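Side-chain contacts in transcriptional repressor of the blcABC operon (Agrobacterium tumefaciens, PDB 3MQ0), which probably acts as a DNA-binding transcription factor of the IclR family, repressing the blcABC operon, with regulation through its oligomerization: residues B[161-164]-B[165-168]; B[253-256]-B[257-261]. One frame throughout, in Å; residues are numbered along the deposited sequence.

Both interactions belong to the C-terminal, GAF-fold part of the chain, and each is a local contact between side chains and backbone a few residues apart. Interaction 1 comes first along the chain and takes in the last turn of helix 159-165 and the loop that leads to helix 170-176. Interaction 2 lies within helix 247-267. Their centres are 16 Å apart and their nearest atoms about 7 Å apart, without touching. Both pack on the same antiparallel sheet: Leu-164 of interaction 1 reaches Thr-124 and Arg-126 of strand 120-127, whereas Leu-257 of interaction 2 lies on Ala-223 of strand 218-226.

Interaction 1. Residues B[161-164]-B[165-168]; sequences GKIL and LSDL
Ser-166 turns back onto Ile-163, the residue three positions earlier, as helix 159-165 gives way to a loop. Hydrogen bonds carry most of the contact. The regular helical bond runs from Leu-165 N to Gly-161 O (2.8 Å). One residue later the pattern frays: Ser-166 N divides itself between Lys-162 O and Ile-163 O, and both bonds are weak. The hydroxyl adds a shorter bond, from Ser-166 OG to Ile-163 O at 2.7 Å. With chi1 at 75°, OG sits between the backbone N and the carbonyl carbon and swings back against the preceding turn. It meets the oxygen at a C=O...OG angle of 129°, tilted 23° from the carbonyl plane.

A water donates to Ile-163 O at 3.0 Å and, as modelled, to Asp-167 OD1 at 2.6 Å. It would thus tie the carboxylate to the same carbonyl that Ser-166 OG uses, but the place of that carboxylate is doubtful, because Asp-167 CG and Leu-164 O are modelled too close together.

Carbon-to-carbonyl contact fills in the turn: Leu-165 CG lies 3.2 Å from Gly-161 O. The leucines turn mainly to other parts of the fold: Leu-165 packs on Leu-199 of helix 192-205 and Leu-176 of helix 170-176, and Leu-168 on Leu-173 and Leu-176. At the other end, Lys-162 NZ forms a salt bridge with Glu-198.

Leu-168 N bonds to Leu-165 O at 3.0 Å, closing a type I beta turn from Leu-165 to Leu-168. The whole is a helix C-terminus running into a turn, which joins helices 159-165 and 170-176 in the GAF-fold domain.

Interaction 2. Residues B[253-256]-B[257-261]; sequences LGEE and LRTTA
Glu-255 and Arg-258 lie side by side and point the same way from helix 247-267, joined by a two-pronged salt bridge. The guanidinium offers its side, NE and NH2, with one nitrogen to each carboxylate oxygen: Arg-258 NE reaches Glu-255 OE1 at 3.0 Å, and Arg-258 NH2 reaches Glu-255 OE2 at 2.9 Å. Both bonds are nearly straight, the second at 174°. Both oxygens lie close to the guanidinium plane, but the carboxylate is twisted 39° against it. NE consequently approaches OE1 from above the carboxylate plane, while NH2 meets OE2 on the syn side, also out of plane. Bends in both chains bring the groups together, Glu-255 at chi2 (73°) and Arg-258 at chi3. Having two bonds limits the rotation of either group.

Farther along, Thr-260 folds its hydroxyl back over the preceding turn. OG1 stands beside its own backbone N, opposite the carbonyl carbon, and donates to Glu-256 O at 3.0 Å from above the carbonyl plane. Thr-260 N gives the same oxygen its regular helical bond, also 3.0 Å, so two donors of one residue grip a single carbonyl.

On the sheet side, Leu-257 CB touches Leu-253 O at 3.3 Å, and its N bonds to that oxygen at 2.7 Å. Leu-253 packs on Ile-221 and Leu-257 on Ala-223, both of strand 218-226. This is an amphipathic helix laid on the antiparallel sheet of the GAF-fold domain, with an i to i+3 Glu-Arg salt bridge and a threonine hydroxyl bonded to the i-4 carbonyl.

Interaction 1. Residues B[161-164]-B[165-168]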
loop_
_atom_site.group_PDB
_atom_site.type_symbol
_atom_site.label_atom_id
_atom_site.label_comp_id
_atom_site.label_asym_id
_atom_site.label_seq_id
_atom_site.Cartn_x
_atom_site.Cartn_y
_atom_site.Cartn_z
ATOM N N GLY B 161 11.403 22.803 9.338
ATOM C CA GLY B 161 11.133 22.369 10.701
ATOM C C GLY B 161 9.760 22.831 11.177
ATOM O O GLY B 161 8.989 22.046 11.703
ATOM N N LYS B 162 9.449 24.110 10.985
ATOM C CA LYS B 162 8.123 24.625 11.338
ATOM C C LYS B 162 7.001 23.900 10.593
ATOM O O LYS B 162 5.981 23.548 11.180
ATOM C CB LYS B 162 8.039 26.134 11.082
ATOM C CG LYS B 162 8.964 26.980 11.964
ATOM C CD LYS B 162 8.953 28.447 11.505
ATOM C CE LYS B 162 10.180 29.208 12.035
ATOM N NZ LYS B 162 10.092 29.318 13.517
ATOM N N ILE B 163 7.166 23.692 9.293
ATOM C CA ILE B 163 6.098 23.030 8.554
ATOM C C ILE B 163 5.928 21.576 9.028
ATOM O O ILE B 163 4.800 21.121 9.204
ATOM C CB ILE B 163 6.232 23.159 6.999
ATOM C CG1 ILE B 163 4.911 22.794 6.303
ATOM C CG2 ILE B 163 7.320 22.276 6.473
ATOM C CD1 ILE B 163 3.928 23.913 6.175
ATOM N N LEU B 164 7.024 20.867 9.255
ATOM C CA LEU B 164 6.929 19.487 9.739
ATOM C C LEU B 164 6.368 19.413 11.166
ATOM O O LEU B 164 5.585 18.520 11.484
ATOM C CB LEU B 164 8.269 18.750 9.617
ATOM C CG LEU B 164 8.780 18.646 8.167
ATOM C CD1 LEU B 164 10.192 18.101 8.113
ATOM C CD2 LEU B 164 7.826 17.778 7.333
ATOM N N LEU B 165 6.738 20.364 12.015
ATOM C CA LEU B 165 6.202 20.406 13.381
ATOM C C LEU B 165 4.724 20.814 13.402
ATOM O O LEU B 165 4.005 20.528 14.363
ATOM C CB LEU B 165 7.012 21.387 14.245
ATOM C CG LEU B 165 8.417 20.934 14.647
ATOM C CD1 LEU B 165 9.137 22.042 15.409
ATOM C CD2 LEU B 165 8.377 19.646 15.494
ATOM N N SER B 166 4.261 21.482 12.351
ATOM C CA SER B 166 2.885 21.961 12.350
ATOM C C SER B 166 1.885 20.804 12.251
ATOM O O SER B 166 0.706 20.992 12.500
ATOM C CB SER B 166 2.644 23.010 11.248
ATOM O OG SER B 166 2.557 22.410 9.973
ATOM N N ASP B 167 2.330 19.617 11.935
ATOM C CA ASP B 167 1.414 18.521 11.948
ATOM C C ASP B 167 1.308 17.820 13.276
ATOM O O ASP B 167 0.565 16.928 13.387
ATOM C CB ASP B 167 1.718 17.527 10.870
ATOM C CG ASP B 167 3.154 17.353 10.667
ATOM O OD1 ASP B 167 3.667 17.899 9.699
ATOM O OD2 ASP B 167 3.797 16.703 11.480
ATOM N N LEU B 168 2.098 18.224 14.246
ATOM C CA LEU B 168 2.039 17.664 15.597
ATOM C C LEU B 168 1.009 18.377 16.471
ATOM O O LEU B 168 0.795 19.585 16.334
ATOM C CB LEU B 168 3.409 17.755 16.262
ATOM C CG LEU B 168 4.439 16.725 15.795
ATOM C CD1 LEU B 168 4.571 16.710 14.287
ATOM C CD2 LEU B 168 5.780 16.990 16.456
HETATM O O HOH W 1 3.491 19.059 7.425
#

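Interaction 2. Residues B[253-256]-B[257-261]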
loop_
_atom_site.group_PDB
_atom_site.type_symbol
_atom_site.label_atom_id
_atom_site.label_comp_id
_atom_site.label_asym_id
_atom_site.label_seq_id
_atom_site.Cartn_x
_atom_site.Cartn_y
_atom_site.Cartn_z
ATOM N N LEU B 253 5.740 33.644 -3.106
ATOM C CA LEU B 253 6.645 32.505 -3.146
ATOM C C LEU B 253 6.170 31.359 -2.261
ATOM O O LEU B 253 6.337 30.186 -2.601
ATOM C CB LEU B 253 8.044 32.950 -2.705
ATOM C CG LEU B 253 8.814 33.775 -3.742
ATOM C CD1 LEU B 253 10.094 34.311 -3.101
ATOM C CD2 LEU B 253 9.134 32.979 -5.016
ATOM N N GLY B 254 5.578 31.700 -1.125
ATOM C CA GLY B 254 5.021 30.688 -0.240
ATOM C C GLY B 254 3.933 29.877 -0.922
ATOM O O GLY B 254 3.902 28.645 -0.819
ATOM N N GLU B 255 3.033 30.558 -1.625
ATOM C CA GLU B 255 1.969 29.855 -2.335
ATOM C C GLU B 255 2.527 29.046 -3.514
ATOM O O GLU B 255 2.087 27.914 -3.751
ATOM C CB GLU B 255 0.860 30.813 -2.780
ATOM C CG GLU B 255 -0.230 30.182 -3.644
ATOM C CD GLU B 255 -1.202 29.264 -2.877
ATOM O OE1 GLU B 255 -1.073 29.116 -1.640
ATOM O OE2 GLU B 255 -2.116 28.698 -3.533
ATOM N N GLU B 256 3.500 29.608 -4.237
ATOM C CA GLU B 256 4.156 28.855 -5.302
ATOM C C GLU B 256 4.840 27.612 -4.725
ATOM O O GLU B 256 4.743 26.522 -5.290
ATOM C CB GLU B 256 5.191 29.707 -6.057
ATOM C CG GLU B 256 4.599 30.912 -6.801
ATOM C CD GLU B 256 3.560 30.530 -7.839
ATOM O OE1 GLU B 256 3.872 29.733 -8.758
ATOM O OE2 GLU B 256 2.423 31.037 -7.732
ATOM N N LEU B 257 5.548 27.768 -3.610
ATOM C CA LEU B 257 6.185 26.606 -2.992
ATOM C C LEU B 257 5.178 25.555 -2.500
ATOM O O LEU B 257 5.433 24.360 -2.613
ATOM C CB LEU B 257 7.102 27.018 -1.853
ATOM C CG LEU B 257 8.090 25.925 -1.415
ATOM C CD1 LEU B 257 9.007 25.495 -2.540
ATOM C CD2 LEU B 257 8.896 26.417 -0.233
ATOM N N ARG B 258 4.047 26.004 -1.960
ATOM C CA ARG B 258 3.011 25.087 -1.486
ATOM C C ARG B 258 2.548 24.160 -2.608
ATOM O O ARG B 258 2.438 22.936 -2.417
ATOM C CB ARG B 258 1.807 25.852 -0.885
ATOM C CG ARG B 258 0.734 24.930 -0.302
ATOM C CD ARG B 258 -0.543 25.694 0.082
ATOM N NE ARG B 258 -1.303 26.165 -1.084
ATOM C CZ ARG B 258 -2.169 25.422 -1.771
ATOM N NH1 ARG B 258 -2.394 24.163 -1.418
ATOM N NH2 ARG B 258 -2.811 25.944 -2.817
ATOM N N THR B 259 2.289 24.731 -3.783
ATOM C CA THR B 259 1.798 23.933 -4.900
ATOM C C THR B 259 2.902 23.079 -5.544
ATOM O O THR B 259 2.643 21.981 -6.046
ATOM C CB THR B 259 1.091 24.797 -5.954
ATOM O OG1 THR B 259 1.955 25.858 -6.361
ATOM C CG2 THR B 259 -0.188 25.404 -5.359
ATOM N N THR B 260 4.120 23.599 -5.546
ATOM C CA THR B 260 5.290 22.839 -5.987
ATOM C C THR B 260 5.444 21.603 -5.112
ATOM O O THR B 260 5.671 20.495 -5.610
ATOM C CB THR B 260 6.587 23.701 -5.887
ATOM O OG1 THR B 260 6.530 24.750 -6.862
ATOM C CG2 THR B 260 7.843 22.847 -6.117
ATOM N N ALA B 261 5.308 21.792 -3.800
ATOM C CA ALA B 261 5.402 20.684 -2.847
ATOM C C ALA B 261 4.296 19.655 -3.070
ATOM O O ALA B 261 4.545 18.457 -3.010
ATOM C CB ALA B 261 5.346 21.213 -1.414
#